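Enoyl-CoA hydratase (Mycobacterium avium subsp. paratuberculosis, PDB 4LK5) probably catalyses the reversible addition of water to the double bond of enoyl-CoA thioesters, as a member of the crotonase-like enoyl-CoA hydratase/isomerase family. Local coordinates at residues C[37-42]-C[46-51]. Numbering follows the deposited sequence.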
loop_
_atom_site.group_PDB
_atom_site.type_symbol
_atom_site.label_atom_id
_atom_site.label_comp_id
_atom_site.label_asym_id
_atom_site.label_seq_id
_atom_site.Cartn_x
_atom_site.Cartn_y
_atom_site.Cartn_z
ATOM N N LEU C 37 -1.386 27.085 -21.780
ATOM C CA LEU C 37 -2.360 26.146 -21.235
ATOM C C LEU C 37 -3.708 26.190 -21.949
ATOM O O LEU C 37 -4.457 27.167 -21.824
ATOM C CB LEU C 37 -2.598 26.417 -19.744
ATOM C CG LEU C 37 -3.589 25.427 -19.109
ATOM C CD1 LEU C 37 -2.884 24.104 -18.883
ATOM C CD2 LEU C 37 -4.222 25.927 -17.813
ATOM N N ASP C 38 -4.035 25.100 -22.640
ATOM C CA ASP C 38 -5.315 24.974 -23.326
ATOM C C ASP C 38 -6.319 24.188 -22.485
ATOM O O ASP C 38 -6.014 23.095 -22.007
ATOM C CB ASP C 38 -5.109 24.289 -24.678
ATOM C CG ASP C 38 -4.034 24.968 -25.514
ATOM O OD1 ASP C 38 -4.037 26.222 -25.618
ATOM O OD2 ASP C 38 -3.178 24.242 -26.061
ATOM N N VAL C 39 -7.502 24.771 -22.318
ATOM C CA VAL C 39 -8.627 24.156 -21.635
ATOM C C VAL C 39 -9.813 24.103 -22.590
ATOM O O VAL C 39 -10.094 25.063 -23.286
ATOM C CB VAL C 39 -9.064 24.966 -20.392
ATOM C CG1 VAL C 39 -10.212 24.275 -19.662
ATOM C CG2 VAL C 39 -7.894 25.189 -19.440
ATOM N N THR C 40 -10.535 22.992 -22.563
ATOM C CA THR C 40 -11.566 22.684 -23.534
ATOM C C THR C 40 -12.589 21.778 -22.869
ATOM O O THR C 40 -12.233 20.845 -22.144
ATOM C CB THR C 40 -10.948 21.901 -24.716
ATOM O OG1 THR C 40 -10.199 22.795 -25.542
ATOM C CG2 THR C 40 -12.008 21.174 -25.573
ATOM N N LEU C 41 -13.856 22.053 -23.119
ATOM C CA LEU C 41 -14.914 21.140 -22.790
ATOM C C LEU C 41 -15.452 20.663 -24.123
ATOM O O LEU C 41 -15.483 21.428 -25.085
ATOM C CB LEU C 41 -15.985 21.851 -21.978
ATOM C CG LEU C 41 -17.227 21.028 -21.607
ATOM C CD1 LEU C 41 -16.831 19.762 -20.848
ATOM C CD2 LEU C 41 -18.252 21.844 -20.810
ATOM N N SER C 42 -15.842 19.396 -24.195
ATOM C CA SER C 42 -16.438 18.838 -25.402
ATOM C C SER C 42 -17.824 18.275 -25.101
ATOM O O SER C 42 -18.672 18.951 -24.492
ATOM C CB SER C 42 -15.539 17.746 -25.952
ATOM O OG SER C 42 -16.160 17.103 -27.046
ATOM N N PHE C 46 -13.638 17.410 -20.337
ATOM C CA PHE C 46 -12.944 18.618 -19.979
ATOM C C PHE C 46 -11.490 18.249 -20.094
ATOM O O PHE C 46 -11.011 17.413 -19.323
ATOM C CB PHE C 46 -13.350 18.941 -18.560
ATOM C CG PHE C 46 -12.908 20.265 -18.061
ATOM C CD1 PHE C 46 -13.707 21.380 -18.228
ATOM C CD2 PHE C 46 -11.733 20.382 -17.327
ATOM C CE1 PHE C 46 -13.308 22.611 -17.722
ATOM C CE2 PHE C 46 -11.323 21.596 -16.817
ATOM C CZ PHE C 46 -12.110 22.716 -17.006
ATOM N N SER C 47 -10.811 18.780 -21.112
ATOM C CA SER C 47 -9.392 18.497 -21.295
ATOM C C SER C 47 -8.603 19.666 -20.806
ATOM O O SER C 47 -9.046 20.803 -20.853
ATOM C CB SER C 47 -8.998 18.202 -22.753
ATOM O OG SER C 47 -9.883 17.281 -23.377
ATOM N N VAL C 48 -7.405 19.368 -20.353
ATOM C CA VAL C 48 -6.539 20.348 -19.802
ATOM C C VAL C 48 -5.170 19.952 -20.313
ATOM O O VAL C 48 -4.668 18.881 -19.991
ATOM C CB VAL C 48 -6.642 20.342 -18.261
ATOM C CG1 VAL C 48 -5.490 21.099 -17.639
ATOM C CG2 VAL C 48 -7.956 20.976 -17.806
ATOM N N THR C 49 -4.573 20.812 -21.127
ATOM C CA THR C 49 -3.380 20.437 -21.831
ATOM C C THR C 49 -2.309 21.520 -21.710
ATOM O O THR C 49 -2.481 22.648 -22.170
ATOM C CB THR C 49 -3.729 20.129 -23.289
ATOM O OG1 THR C 49 -4.923 19.325 -23.322
ATOM C CG2 THR C 49 -2.579 19.405 -24.001
ATOM N N ILE C 50 -1.207 21.159 -21.055
ATOM C CA ILE C 50 -0.055 22.048 -20.885
ATOM C C ILE C 50 0.586 22.134 -22.269
ATOM O O ILE C 50 0.566 21.139 -23.006
ATOM C CB ILE C 50 0.954 21.509 -19.839
ATOM C CG1 ILE C 50 0.274 21.264 -18.486
ATOM C CG2 ILE C 50 2.107 22.478 -19.630
ATOM C CD1 ILE C 50 1.134 20.535 -17.460
ATOM N N ASN C 51 1.128 23.314 -22.618
ATOM C CA ASN C 51 1.584 23.598 -23.985
ATOM C C ASN C 51 2.897 24.371 -24.033
ATOM O O ASN C 51 3.050 25.354 -24.744
ATOM C CB ASN C 51 0.491 24.360 -24.744
ATOM C CG ASN C 51 0.494 24.061 -26.233
ATOM O OD1 ASN C 51 1.532 23.726 -26.822
ATOM N ND2 ASN C 51 -0.687 24.157 -26.849
#
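Phe-46 lays the far end of its ring against Val-39, whose CG1 lies 3.6 Å from the ring atom CZ and meets the ring obliquely. With CG anti to the backbone N (chi1 -171°), the phenyl group runs diagonally along the apolar face toward the neighbouring strand and reaches past its direct cross-strand partner, Leu-41, to this valine. Leu-41 CD1 lies near the ring plane at its edge and is 4.2 Å from Phe-46 CB. Farther along the same face, Leu-37 CD1 turns in over the second strand, 4.2 Å from Val-48 CG1 and close to Ile-50 CG1, completing an apolar row.

The other face is polar. Asp-38, Thr-40, Ser-47 and Thr-49 lie there, and the Asn-51 amide reaches across to Asp-38: ND2 gives a hydrogen bond of 2.6 Å to OD2 on the syn side of the carboxylate. The acceptor is near the amide plane, although the two flat groups stand almost perpendicular (89°), and the bond ties the end of 46-51 to the start of 37-42.

Between the faces, Asp-38 pairs with Thr-49 and Thr-40 with Ser-47 through two reciprocal pairs of backbone hydrogen bonds. The bond from Ser-47 N to Thr-40 O, at 2.7 Å, is shorter than its return from Thr-40 N to Ser-47 O, at 3.2 Å.

This antiparallel hairpin forms one margin of the chain's six-stranded mixed sheet. Strand 37-41 is outermost, strand 45-50 hydrogen-bonds on to the parallel strand 82-87, and helix 61-76 packs on part of the apolar face, with Ile-67 against Leu-37, Tyr-73 against Phe-46 and Met-71 against Val-48.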